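Local coordinates for ATP-dependent protease subunit HslV (PDB 4HNZ), which forms the double-ring threonine protease of a mitochondrial proteasome-like complex, hydrolysing proteins that its ATP-dependent partner HslU has recognised, unfolded and fed to it, at the interface of chains A and B and the interface of chains A and C. Residues are numbered along the deposited sequence; one frame, centred on the assembly and turned at random. Chains: chain A/B/C, HslVU complex proteolytic subunit, putative.

Contact 1: the interface of chains A and B. Residues chain A 109-111; chain B 20, 22, 49-51.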
# COMPACT_ATOMS: atom_id res chain seq x y z
N GLN A 109 -8.44 23.19 0.28
CA GLN A 109 -7.64 23.13 -0.94
C GLN A 109 -7.35 24.54 -1.45
O GLN A 109 -6.57 24.70 -2.36
CB GLN A 109 -8.36 22.33 -2.01
CG GLN A 109 -8.05 20.87 -1.97
CD GLN A 109 -8.42 20.26 -0.65
OE1 GLN A 109 -7.57 19.77 0.08
NE2 GLN A 109 -9.72 20.34 -0.30
N GLY A 110 -7.98 25.54 -0.85
CA GLY A 110 -7.68 26.93 -1.23
C GLY A 110 -8.62 27.49 -2.27
O GLY A 110 -8.35 28.53 -2.83
N ASN A 111 -9.72 26.79 -2.54
CA ASN A 111 -10.75 27.34 -3.41
C ASN A 111 -11.58 28.39 -2.67
O ASN A 111 -11.86 28.25 -1.50
CB ASN A 111 -11.69 26.26 -3.92
CG ASN A 111 -10.97 25.13 -4.68
OD1 ASN A 111 -10.39 25.35 -5.74
ND2 ASN A 111 -11.07 23.91 -4.16
N VAL B 20 -14.23 25.04 -12.09
CA VAL B 20 -13.54 24.59 -10.90
C VAL B 20 -14.14 23.30 -10.44
O VAL B 20 -15.36 23.18 -10.24
CB VAL B 20 -13.63 25.62 -9.75
CG1 VAL B 20 -12.96 25.08 -8.52
CG2 VAL B 20 -13.02 26.96 -10.21
N LEU B 22 -14.11 20.02 -7.67
CA LEU B 22 -13.73 19.44 -6.40
C LEU B 22 -13.77 17.91 -6.39
O LEU B 22 -14.60 17.27 -7.03
CB LEU B 22 -14.66 19.91 -5.28
CG LEU B 22 -14.91 21.40 -5.20
CD1 LEU B 22 -15.96 21.68 -4.14
CD2 LEU B 22 -13.59 22.12 -4.93
N SER B 49 -5.74 25.94 -7.33
CA SER B 49 -6.77 26.63 -6.55
C SER B 49 -6.45 28.14 -6.48
O SER B 49 -5.32 28.58 -6.67
CB SER B 49 -6.80 26.10 -5.13
OG SER B 49 -5.60 26.50 -4.44
N THR B 50 -7.51 28.90 -6.28
CA THR B 50 -7.42 30.32 -6.16
C THR B 50 -6.28 30.76 -5.24
O THR B 50 -5.43 31.53 -5.64
CB THR B 50 -8.74 30.87 -5.56
OG1 THR B 50 -9.83 30.43 -6.37
CG2 THR B 50 -8.72 32.42 -5.49
N ALA B 51 -6.29 30.24 -4.00
CA ALA B 51 -5.31 30.65 -3.03
C ALA B 51 -3.89 30.23 -3.42
O ALA B 51 -2.94 31.00 -3.27
CB ALA B 51 -5.66 30.11 -1.69
O HOH W 1 -10.45 27.53 -6.90
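A:Gly110 and A:Asn111 meet B:Ser49, just before helix 50-66, and B:Ala51 in its first turn, at a non-two-fold interface that probably joins neighbours side by side, head to tail, in one hexameric ring of this proteasome-family (T1B) protease. The A loop joins strands 103-107 and 112-113; its carbonyls face the N-terminus of the B helix. A:Gly110 O takes the amide hydrogen of B:Ala51 N at 2.9 Å, nearly straight at the hydrogen (165°). The amide of the first helical turn thus finds its acceptor in the neighbouring subunit, and the helix end would probably favour that carbonyl electrostatically. Nearby, the hydroxyl B:Ser49 OG donates to A:Gln109 O at 2.9 Å, lying in the carbonyl plane. Its chi1 of 69° sets OG between the backbone N and the carbonyl carbon, turned toward the A loop. The side chain of A:Asn111 runs antiparallel to those of B:Val20 and B:Leu22, its two amide ends doing different work. ND2 points at the methyl B:Leu22 CD2, an apolar neighbour, whereas OD1 lies near B:Val20 CG1 and binds water 1 at 2.5 Å. That water also bonds to the hydroxyl B:Thr50 OG1, at 3.0 Å, bridging the subunits beside the direct backbone bond.

Contact 2: the interface of chains A and B. Residues chain A 83, 89, 109; chain B 49, 51-52, 90-91.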
# COMPACT_ATOMS: atom_id res chain seq x y z
N ARG A 83 -3.53 28.27 3.42
CA ARG A 83 -2.75 27.34 2.62
C ARG A 83 -1.27 27.44 2.89
O ARG A 83 -0.56 26.50 2.62
CB ARG A 83 -2.97 27.57 1.15
CG ARG A 83 -4.36 27.21 0.74
CD ARG A 83 -4.59 25.71 0.78
NE ARG A 83 -3.72 25.09 -0.21
CZ ARG A 83 -3.57 23.79 -0.36
NH1 ARG A 83 -4.19 22.93 0.41
NH2 ARG A 83 -2.78 23.35 -1.32
N ARG A 89 -2.70 24.48 8.05
CA ARG A 89 -2.84 23.41 7.09
C ARG A 89 -3.04 22.06 7.71
O ARG A 89 -3.44 21.16 7.02
CB ARG A 89 -1.63 23.33 6.20
CG ARG A 89 -1.85 24.12 4.95
CD ARG A 89 -0.77 23.77 3.99
NE ARG A 89 -1.07 22.55 3.26
CZ ARG A 89 -1.13 22.47 1.94
NH1 ARG A 89 -0.89 23.55 1.18
NH2 ARG A 89 -1.42 21.31 1.38
N GLN A 109 -8.44 23.19 0.28
CA GLN A 109 -7.64 23.13 -0.94
C GLN A 109 -7.35 24.54 -1.45
O GLN A 109 -6.57 24.70 -2.36
CB GLN A 109 -8.36 22.33 -2.01
CG GLN A 109 -8.05 20.87 -1.97
CD GLN A 109 -8.42 20.26 -0.65
OE1 GLN A 109 -7.57 19.77 0.08
NE2 GLN A 109 -9.72 20.34 -0.30
N SER B 49 -5.74 25.94 -7.33
CA SER B 49 -6.77 26.63 -6.55
C SER B 49 -6.45 28.14 -6.48
O SER B 49 -5.32 28.58 -6.67
CB SER B 49 -6.80 26.10 -5.13
OG SER B 49 -5.60 26.50 -4.44
N ALA B 51 -6.29 30.24 -4.00
CA ALA B 51 -5.31 30.65 -3.03
C ALA B 51 -3.89 30.23 -3.42
O ALA B 51 -2.94 31.00 -3.27
CB ALA B 51 -5.66 30.11 -1.69
N ASP B 52 -3.74 29.02 -3.95
CA ASP B 52 -2.40 28.53 -4.33
C ASP B 52 -1.85 29.35 -5.48
O ASP B 52 -0.73 29.86 -5.39
CB ASP B 52 -2.44 27.08 -4.78
CG ASP B 52 -2.60 26.14 -3.64
OD1 ASP B 52 -3.20 26.50 -2.60
OD2 ASP B 52 -2.10 24.98 -3.77
N ARG B 90 4.27 23.25 -0.55
CA ARG B 90 3.02 22.60 -0.23
C ARG B 90 1.89 23.14 -1.15
O ARG B 90 0.78 22.68 -1.07
CB ARG B 90 2.70 22.80 1.27
CG ARG B 90 3.83 22.43 2.26
CD ARG B 90 3.78 21.00 2.82
NE ARG B 90 5.00 20.63 3.58
CZ ARG B 90 5.24 20.89 4.87
NH1 ARG B 90 4.36 21.55 5.61
NH2 ARG B 90 6.37 20.49 5.45
N LEU B 91 2.18 24.08 -2.06
CA LEU B 91 1.18 24.54 -3.03
C LEU B 91 1.18 23.68 -4.29
O LEU B 91 2.21 23.22 -4.74
CB LEU B 91 1.41 26.02 -3.36
CG LEU B 91 1.57 26.99 -2.17
CD1 LEU B 91 1.77 28.40 -2.66
CD2 LEU B 91 0.38 26.96 -1.25
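The guanidinium nitrogen A:Arg83 NE donates to B:Asp52 OD1 at 2.8 Å, the shorter arm of a two-point salt bridge between neighbouring subunits. The second arm runs from A:Arg83 NH2 to B:Asp52 OD2 at 3.0 Å. Arginine therefore presents its NE side to the carboxylate, one nitrogen to each oxygen, and both oxygens use their syn lone pairs. The fit is not quite coplanar: the two planes are 24° apart. Bends at chi2 (-71°) and chi3 (-64°) curl the arginine, bringing its CG within van der Waals range of B:Ala51 CB while NE turns to the acid. B:Asp52 lies in the first turn of helix 50-66, and its backbone N donates to B:Ser49 OG at 3.2 Å, the usual N-cap bond; the serine that reaches A:Gln109 thus also ties down the turn carrying the acid. A:Gln109 O lies over one face of the A:Arg83 guanidinium, toward the rim. Over the centre of the opposite face sits A:Arg89 NH1; the two guanidinium groups come together near the B:Asp52 carboxylate, which would probably balance their charge. A:Arg89 NH1 also makes weak bonds to two backbone carbonyls, A:Arg83 O and, across the interface, B:Arg90 O. B:Arg90 is poorly ordered, so its contacts are less certain; its CB lies over the A:Arg89 guanidinium face opposite A:Arg83 NH1, toward the rim, 3.9 Å from A:Arg89 CZ.

Contact 3: the interface of chains A and C. Residues chain A 129, 159-161; chain C 25-27.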
# COMPACT_ATOMS: atom_id res chain seq x y z
N PHE A 129 -25.80 17.38 -2.80
CA PHE A 129 -27.18 16.96 -2.96
C PHE A 129 -28.09 18.15 -2.74
O PHE A 129 -29.07 18.34 -3.45
CB PHE A 129 -27.51 15.81 -1.99
CG PHE A 129 -26.48 14.75 -1.97
CD1 PHE A 129 -25.96 14.27 -3.15
CD2 PHE A 129 -26.07 14.16 -0.79
CE1 PHE A 129 -24.97 13.26 -3.15
CE2 PHE A 129 -25.12 13.14 -0.78
CZ PHE A 129 -24.55 12.69 -1.97
N ILE A 159 -30.57 11.77 2.20
CA ILE A 159 -29.60 10.96 1.43
C ILE A 159 -28.24 10.76 2.10
O ILE A 159 -27.65 9.65 2.03
CB ILE A 159 -29.40 11.58 0.06
CG1 ILE A 159 -30.70 11.42 -0.76
CG2 ILE A 159 -28.25 10.99 -0.72
CD1 ILE A 159 -30.69 12.31 -2.00
N ASP A 160 -27.72 11.81 2.71
CA ASP A 160 -26.42 11.80 3.34
C ASP A 160 -26.53 11.17 4.74
O ASP A 160 -27.10 11.75 5.63
CB ASP A 160 -25.89 13.24 3.45
CG ASP A 160 -24.49 13.34 4.07
OD1 ASP A 160 -23.75 12.32 4.07
OD2 ASP A 160 -24.17 14.43 4.60
N VAL A 161 -25.90 10.01 4.93
CA VAL A 161 -25.87 9.39 6.21
C VAL A 161 -25.13 10.24 7.24
O VAL A 161 -25.29 10.01 8.43
CB VAL A 161 -25.25 7.97 6.19
CG1 VAL A 161 -25.96 7.09 5.17
CG2 VAL A 161 -23.76 7.99 5.85
N ARG C 25 -22.09 5.79 2.05
CA ARG C 25 -22.28 7.25 2.01
C ARG C 25 -23.74 7.69 1.87
O ARG C 25 -24.11 8.67 2.45
CB ARG C 25 -21.52 7.84 0.80
CG ARG C 25 -20.06 8.10 1.04
CD ARG C 25 -19.46 8.73 -0.22
NE ARG C 25 -19.38 7.75 -1.33
CZ ARG C 25 -20.18 7.69 -2.42
NH1 ARG C 25 -21.17 8.58 -2.61
NH2 ARG C 25 -19.98 6.73 -3.34
N ILE C 26 -24.50 7.02 0.98
CA ILE C 26 -25.79 7.49 0.62
C ILE C 26 -26.91 6.45 0.85
O ILE C 26 -26.77 5.27 0.54
CB ILE C 26 -25.84 7.98 -0.86
CG1 ILE C 26 -25.78 6.82 -1.83
CG2 ILE C 26 -24.75 9.01 -1.16
CD1 ILE C 26 -25.50 7.25 -3.26
N VAL C 27 -28.06 6.95 1.33
CA VAL C 27 -29.25 6.14 1.48
C VAL C 27 -29.85 6.03 0.08
O VAL C 27 -30.24 7.01 -0.50
CB VAL C 27 -30.27 6.80 2.44
CG1 VAL C 27 -31.57 5.99 2.48
CG2 VAL C 27 -29.65 6.98 3.79
O HOH W 2 -22.97 11.04 1.93
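A:Asp160 pairs with C:Ile26 in an antiparallel beta bridge across a two-fold interface, as expected where the two rings of a proteasome-family HslV stack. Among the backbone bonds, C:Val27 N donates to A:Ile159 O at 2.8 Å, in the carbonyl plane and on a lone pair. This carbonyl belongs to the last residue of helix 145-159, where the chain leaves the helix and its final C=O can take a partner from the other subunit. A weaker bond, A:Val161 N to C:Arg25 O at 3.3 Å, flanks the bridge on its other side; C:Arg25 is poorly ordered. Water adds a further link: water 2 bonds to the carboxylate oxygen A:Asp160 OD1 at 2.6 Å and to C:Arg25 O at 2.7 Å. A:Asp160 is also part of the magnesium site, so the bridge adjoins bound metal. Apolar packing centres on C:Ile26, whose chi1 of 73° leaves CG2 beside the backbone N and facing chain A. That methyl meets A:Phe129 CZ, at the far end of the ring, at 3.8 Å. A:Ile159 lies parallel to C:Ile26, CG2 3.9 Å from C:Ile26 CB, and this CG2 lies over one face of the A:Phe129 ring, toward the rim. Beyond the bridge, A:Val161 CG1 touches C:Val27 CG2 at 3.9 Å.

Contact 1 and contact 2 are neighbouring patches of one interface, their C-alpha centres about 7 Å apart, sharing A:Gln109, B:Ser49 and B:Ala51. Both use the start of B helix 50-66, so loop and salt-bridge contacts hold the same helix end. Contact 3 has its C-alpha centre about 25 Å from that of contact 1 and 29 Å from that of contact 2, so chain A probably joins a ring neighbour and the opposite ring through separate surfaces. B:Thr1 is about 10 Å from the centre of contact 1, and A:Thr1 about 9 Å from that of contact 3. This proximity would allow assembly to influence the active sites, though the structure alone does not show it.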